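Long-range contact in ankyrin repeat family protein (Enterococcus faecalis, PDB 3HRA), which is of unknown function but, as an ankyrin repeat protein, probably serves as a scaffold for binding other proteins: residues A[65-79]-A[91-104]. Sequence-based numbering, arbitrary orientation.
Sequences INLQNSISDSPYLYA and MLKHATPDLNKHNR
N66 reaches across to the backbone of T96 and D98. Its CB lies against D98 CB and K101 CD, and CG comes against D98 CB at 3.4 Å. At the tip, the amide serves both as donor and as acceptor: ND2 gives a hydrogen bond to T96 O at 2.9 Å, with that oxygen almost exactly in the amide plane, while OD1 accepts from D98 N at 2.8 Å, the donor standing well above the plane of the C=O. Asparagine suits the place because one short amide can satisfy a carbonyl and an N-H on both sides of P97, and the two bonds together fix its rotation.

P97, which has no N-H to satisfy, sets CB over the centre of the Y76 ring, 3.6 Å from its centroid and 13° off the ring normal, a CH-pi contact, with CG toward CE1. With CG anti to the backbone N (chi1 176°), the tyrosine projects from helix 75-81 against the proline; it offers a broad face there while its hydroxyl reaches a hydrogen bond with E131. M91 SD comes at the edge of this ring, near its plane, while CE reaches P75 CB at 3.6 Å, a fit suited to a flexible thioether. I65 CD1 packs on A95 CB at 3.7 Å.

At the partly exposed rim, K101 runs its extended chain obliquely across Q68 and past N66 CB. A long, flexible lysine can lie along the loop and still bring NZ to N66 O, at 3.1 Å and 55° out of the carbonyl plane, and to a water also held by Q68 N. Farther along, a second water joins I71 O and D73 OD1 to R104 N.

Helix 75-81, helix 85-94 and the loops beside them thus pack as in the ankyrin fold, where antiparallel helix pairs stack and projecting beta-hairpin-like loops lie side by side.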
loop_
_atom_site.group_PDB
_atom_site.type_symbol
_atom_site.label_atom_id
_atom_site.label_comp_id
_atom_site.label_asym_id
_atom_site.label_seq_id
_atom_site.Cartn_x
_atom_site.Cartn_y
_atom_site.Cartn_z
ATOM N N ILE A 65 11.477 -5.192 2.616
ATOM C CA ILE A 65 10.279 -4.542 2.100
ATOM C C ILE A 65 9.668 -3.587 3.135
ATOM O O ILE A 65 8.767 -2.811 2.828
ATOM C CB ILE A 65 9.201 -5.558 1.627
ATOM C CG1 ILE A 65 8.689 -6.395 2.806
ATOM C CG2 ILE A 65 9.741 -6.449 0.484
ATOM C CD1 ILE A 65 7.328 -7.022 2.577
ATOM N N ASN A 66 10.188 -3.627 4.355
ATOM C CA ASN A 66 9.634 -2.823 5.446
ATOM C C ASN A 66 10.503 -1.621 5.853
ATOM O O ASN A 66 10.203 -0.941 6.824
ATOM C CB ASN A 66 9.370 -3.714 6.676
ATOM C CG ASN A 66 8.397 -4.830 6.375
ATOM O OD1 ASN A 66 7.276 -4.576 5.979
ATOM N ND2 ASN A 66 8.832 -6.085 6.555
ATOM N N LEU A 67 11.570 -1.357 5.113
ATOM C CA LEU A 67 12.495 -0.285 5.496
ATOM C C LEU A 67 11.904 1.048 5.052
ATOM O O LEU A 67 11.844 1.341 3.858
ATOM C CB LEU A 67 13.875 -0.521 4.865
ATOM C CG LEU A 67 15.059 0.265 5.470
ATOM C CD1 LEU A 67 16.404 -0.278 5.006
ATOM C CD2 LEU A 67 14.987 1.761 5.180
ATOM N N GLN A 68 11.478 1.856 6.022
ATOM C CA GLN A 68 10.762 3.100 5.734
ATOM C C GLN A 68 11.674 4.268 5.375
ATOM O O GLN A 68 12.730 4.470 5.993
ATOM C CB GLN A 68 9.885 3.505 6.924
ATOM C CG GLN A 68 8.784 2.531 7.216
ATOM C CD GLN A 68 8.118 2.786 8.556
ATOM O OE1 GLN A 68 6.979 3.261 8.619
ATOM N NE2 GLN A 68 8.821 2.477 9.627
ATOM N N ASN A 69 11.250 5.054 4.385
ATOM C CA ASN A 69 11.977 6.274 4.058
ATOM C C ASN A 69 11.609 7.437 4.977
ATOM O O ASN A 69 10.903 7.260 5.964
ATOM C CB ASN A 69 11.805 6.651 2.587
ATOM C CG ASN A 69 10.384 7.058 2.239
ATOM O OD1 ASN A 69 9.576 7.371 3.107
ATOM N ND2 ASN A 69 10.080 7.067 0.952
ATOM N N SER A 70 12.081 8.630 4.638
ATOM C CA SER A 70 11.909 9.799 5.498
ATOM C C SER A 70 10.474 10.282 5.659
ATOM O O SER A 70 10.194 11.084 6.549
ATOM C CB SER A 70 12.797 10.944 5.026
ATOM O OG SER A 70 14.155 10.615 5.253
ATOM N N ILE A 71 9.558 9.819 4.814
ATOM C CA ILE A 71 8.146 10.111 5.061
ATOM C C ILE A 71 7.344 8.886 5.511
ATOM O O ILE A 71 6.123 8.837 5.360
ATOM C CB ILE A 71 7.454 10.854 3.890
ATOM C CG1 ILE A 71 7.284 9.952 2.664
ATOM C CG2 ILE A 71 8.209 12.149 3.553
ATOM C CD1 ILE A 71 6.457 10.605 1.580
ATOM N N SER A 72 8.046 7.915 6.088
ATOM C CA SER A 72 7.426 6.711 6.655
ATOM C C SER A 72 6.920 5.681 5.653
ATOM O O SER A 72 6.228 4.742 6.038
ATOM C CB SER A 72 6.297 7.078 7.624
ATOM O OG SER A 72 6.842 7.517 8.847
ATOM N N ASP A 73 7.248 5.843 4.375
ATOM C CA ASP A 73 6.876 4.860 3.351
ATOM C C ASP A 73 7.950 3.784 3.204
ATOM O O ASP A 73 9.088 4.070 2.823
ATOM C CB ASP A 73 6.699 5.528 1.985
ATOM C CG ASP A 73 5.355 6.236 1.837
ATOM O OD1 ASP A 73 4.409 5.913 2.590
ATOM O OD2 ASP A 73 5.245 7.102 0.941
ATOM N N SER A 74 7.592 2.548 3.510
ATOM C CA SER A 74 8.433 1.427 3.134
ATOM C C SER A 74 8.016 1.012 1.723
ATOM O O SER A 74 6.966 1.462 1.223
ATOM C CB SER A 74 8.195 0.272 4.092
ATOM O OG SER A 74 6.846 -0.161 3.992
ATOM N N PRO A 75 8.819 0.150 1.072
ATOM C CA PRO A 75 8.423 -0.391 -0.241
ATOM C C PRO A 75 7.027 -1.053 -0.193
ATOM O O PRO A 75 6.212 -0.851 -1.099
ATOM C CB PRO A 75 9.521 -1.425 -0.536
ATOM C CG PRO A 75 10.763 -0.851 0.175
ATOM C CD PRO A 75 10.193 -0.248 1.459
ATOM N N TYR A 76 6.757 -1.823 0.862
ATOM C CA TYR A 76 5.456 -2.466 1.044
ATOM C C TYR A 76 4.298 -1.463 1.178
ATOM O O TYR A 76 3.283 -1.579 0.500
ATOM C CB TYR A 76 5.497 -3.385 2.268
ATOM C CG TYR A 76 4.168 -4.012 2.601
ATOM C CD1 TYR A 76 3.647 -5.039 1.812
ATOM C CD2 TYR A 76 3.439 -3.592 3.703
ATOM C CE1 TYR A 76 2.408 -5.617 2.112
ATOM C CE2 TYR A 76 2.204 -4.161 4.006
ATOM C CZ TYR A 76 1.699 -5.169 3.203
ATOM O OH TYR A 76 0.489 -5.751 3.510
ATOM N N LEU A 77 4.455 -0.489 2.067
ATOM C CA LEU A 77 3.402 0.484 2.299
ATOM C C LEU A 77 3.113 1.278 1.032
ATOM O O LEU A 77 1.956 1.573 0.735
ATOM C CB LEU A 77 3.791 1.412 3.452
ATOM C CG LEU A 77 3.607 0.835 4.864
ATOM C CD1 LEU A 77 4.330 1.676 5.912
ATOM C CD2 LEU A 77 2.117 0.675 5.212
ATOM N N TYR A 78 4.169 1.617 0.292
ATOM C CA TYR A 78 4.027 2.401 -0.922
ATOM C C TYR A 78 3.390 1.563 -2.039
ATOM O O TYR A 78 2.459 2.009 -2.716
ATOM C CB TYR A 78 5.379 2.976 -1.356
ATOM C CG TYR A 78 5.239 4.028 -2.432
ATOM C CD1 TYR A 78 5.099 5.368 -2.099
ATOM C CD2 TYR A 78 5.194 3.671 -3.777
ATOM C CE1 TYR A 78 4.951 6.337 -3.080
ATOM C CE2 TYR A 78 5.043 4.641 -4.775
ATOM C CZ TYR A 78 4.924 5.963 -4.417
ATOM O OH TYR A 78 4.772 6.919 -5.401
ATOM N N ALA A 79 3.872 0.338 -2.219
ATOM C CA ALA A 79 3.291 -0.543 -3.240
ATOM C C ALA A 79 1.777 -0.732 -3.041
ATOM O O ALA A 79 1.004 -0.693 -3.997
ATOM C CB ALA A 79 4.005 -1.881 -3.252
ATOM N N MET A 91 5.529 -9.306 -3.291
ATOM C CA MET A 91 5.865 -9.114 -1.883
ATOM C C MET A 91 5.068 -10.049 -0.985
ATOM O O MET A 91 5.614 -10.629 -0.059
ATOM C CB MET A 91 5.617 -7.678 -1.460
ATOM C CG MET A 91 6.586 -6.679 -2.068
ATOM S SD MET A 91 6.100 -5.009 -1.604
ATOM C CE MET A 91 7.536 -4.049 -2.096
ATOM N N LEU A 92 3.776 -10.182 -1.259
ATOM C CA LEU A 92 2.907 -11.055 -0.451
ATOM C C LEU A 92 3.288 -12.540 -0.564
ATOM O O LEU A 92 2.946 -13.343 0.308
ATOM C CB LEU A 92 1.441 -10.853 -0.838
ATOM C CG LEU A 92 0.884 -9.479 -0.447
ATOM C CD1 LEU A 92 -0.514 -9.244 -1.024
ATOM C CD2 LEU A 92 0.890 -9.339 1.071
ATOM N N LYS A 93 3.996 -12.906 -1.633
ATOM C CA LYS A 93 4.455 -14.288 -1.810
ATOM C C LYS A 93 5.897 -14.529 -1.363
ATOM O O LYS A 93 6.243 -15.642 -0.963
ATOM C CB LYS A 93 4.358 -14.711 -3.280
ATOM C CG LYS A 93 2.954 -14.770 -3.857
ATOM C CD LYS A 93 3.035 -15.141 -5.348
ATOM C CE LYS A 93 1.815 -14.635 -6.116
ATOM N NZ LYS A 93 2.037 -14.616 -7.599
ATOM N N HIS A 94 6.750 -13.512 -1.474
ATOM C CA HIS A 94 8.192 -13.726 -1.295
ATOM C C HIS A 94 8.851 -12.938 -0.171
ATOM O O HIS A 94 10.074 -12.945 -0.030
ATOM C CB HIS A 94 8.935 -13.470 -2.608
ATOM C CG HIS A 94 8.591 -14.445 -3.678
ATOM N ND1 HIS A 94 7.641 -14.194 -4.648
ATOM C CD2 HIS A 94 9.043 -15.698 -3.917
ATOM C CE1 HIS A 94 7.544 -15.236 -5.450
ATOM N NE2 HIS A 94 8.387 -16.165 -5.025
ATOM N N ALA A 95 8.040 -12.257 0.623
ATOM C CA ALA A 95 8.560 -11.477 1.735
ATOM C C ALA A 95 7.538 -11.446 2.863
ATOM O O ALA A 95 6.431 -11.977 2.731
ATOM C CB ALA A 95 8.912 -10.066 1.270
ATOM N N THR A 96 7.907 -10.826 3.979
ATOM C CA THR A 96 7.048 -10.827 5.162
ATOM C C THR A 96 6.789 -9.387 5.586
ATOM O O THR A 96 7.664 -8.728 6.137
ATOM C CB THR A 96 7.690 -11.598 6.357
ATOM O OG1 THR A 96 7.963 -12.953 5.984
ATOM C CG2 THR A 96 6.753 -11.581 7.587
ATOM N N PRO A 97 5.582 -8.888 5.320
ATOM C CA PRO A 97 5.257 -7.504 5.704
ATOM C C PRO A 97 5.253 -7.336 7.212
ATOM O O PRO A 97 4.842 -8.246 7.941
ATOM C CB PRO A 97 3.835 -7.313 5.163
ATOM C CG PRO A 97 3.693 -8.355 4.066
ATOM C CD PRO A 97 4.519 -9.525 4.523
ATOM N N ASP A 98 5.733 -6.189 7.674
ATOM C CA ASP A 98 5.736 -5.851 9.102
ATOM C C ASP A 98 4.523 -4.975 9.383
ATOM O O ASP A 98 4.518 -3.783 9.058
ATOM C CB ASP A 98 7.030 -5.098 9.478
ATOM C CG ASP A 98 7.134 -4.784 10.987
ATOM O OD1 ASP A 98 6.122 -4.884 11.711
ATOM O OD2 ASP A 98 8.243 -4.411 11.440
ATOM N N LEU A 99 3.500 -5.538 10.011
ATOM C CA LEU A 99 2.276 -4.775 10.210
ATOM C C LEU A 99 2.311 -3.813 11.411
ATOM O O LEU A 99 1.305 -3.156 11.717
ATOM C CB LEU A 99 1.059 -5.706 10.272
ATOM C CG LEU A 99 0.856 -6.674 9.102
ATOM C CD1 LEU A 99 -0.532 -7.271 9.182
ATOM C CD2 LEU A 99 1.062 -5.989 7.771
ATOM N N ASN A 100 3.453 -3.714 12.087
ATOM C CA ASN A 100 3.627 -2.679 13.105
ATOM C C ASN A 100 4.246 -1.394 12.551
ATOM O O ASN A 100 4.425 -0.409 13.287
ATOM C CB ASN A 100 4.439 -3.181 14.300
ATOM C CG ASN A 100 3.714 -4.237 15.090
ATOM O OD1 ASN A 100 2.511 -4.126 15.354
ATOM N ND2 ASN A 100 4.440 -5.281 15.472
ATOM N N LYS A 101 4.567 -1.406 11.261
ATOM C CA LYS A 101 5.041 -0.202 10.579
ATOM C C LYS A 101 3.902 0.488 9.819
ATOM O O LYS A 101 3.186 -0.158 9.047
ATOM C CB LYS A 101 6.208 -0.547 9.660
ATOM C CG LYS A 101 7.454 -0.955 10.472
ATOM C CD LYS A 101 8.681 -1.086 9.637
ATOM C CE LYS A 101 9.904 -1.240 10.531
ATOM N NZ LYS A 101 11.154 -1.463 9.746
ATOM N N HIS A 102 3.712 1.786 10.074
ATOM C CA HIS A 102 2.594 2.528 9.490
ATOM C C HIS A 102 3.089 3.730 8.688
ATOM O O HIS A 102 4.231 4.200 8.882
ATOM C CB HIS A 102 1.619 2.985 10.584
ATOM C CG HIS A 102 1.250 1.894 11.544
ATOM N ND1 HIS A 102 0.545 0.772 11.166
ATOM C CD2 HIS A 102 1.507 1.748 12.861
ATOM C CE1 HIS A 102 0.392 -0.023 12.208
ATOM N NE2 HIS A 102 0.956 0.551 13.252
ATOM N N ASN A 103 2.243 4.228 7.796
ATOM C CA ASN A 103 2.619 5.370 6.960
ATOM C C ASN A 103 2.574 6.671 7.739
ATOM O O ASN A 103 2.340 6.648 8.943
ATOM C CB ASN A 103 1.767 5.431 5.681
ATOM C CG ASN A 103 0.290 5.660 5.965
ATOM O OD1 ASN A 103 -0.069 6.433 6.832
ATOM N ND2 ASN A 103 -0.569 5.002 5.209
ATOM N N ARG A 104 2.818 7.801 7.068
ATOM C CA ARG A 104 2.888 9.086 7.752
ATOM C C ARG A 104 1.588 9.489 8.469
ATOM O O ARG A 104 1.599 10.365 9.340
ATOM C CB ARG A 104 3.273 10.189 6.766
ATOM C CG ARG A 104 2.162 10.535 5.803
ATOM C CD ARG A 104 2.672 11.334 4.620
ATOM N NE ARG A 104 3.391 12.547 5.014
ATOM C CZ ARG A 104 3.977 13.371 4.146
ATOM N NH1 ARG A 104 3.938 13.099 2.844
ATOM N NH2 ARG A 104 4.616 14.454 4.570
HETATM O O HOH W 1 11.593 1.389 8.988
HETATM O O HOH W 2 3.813 7.720 4.416
HETATM O O HOH W 3 0.596 3.216 2.983
#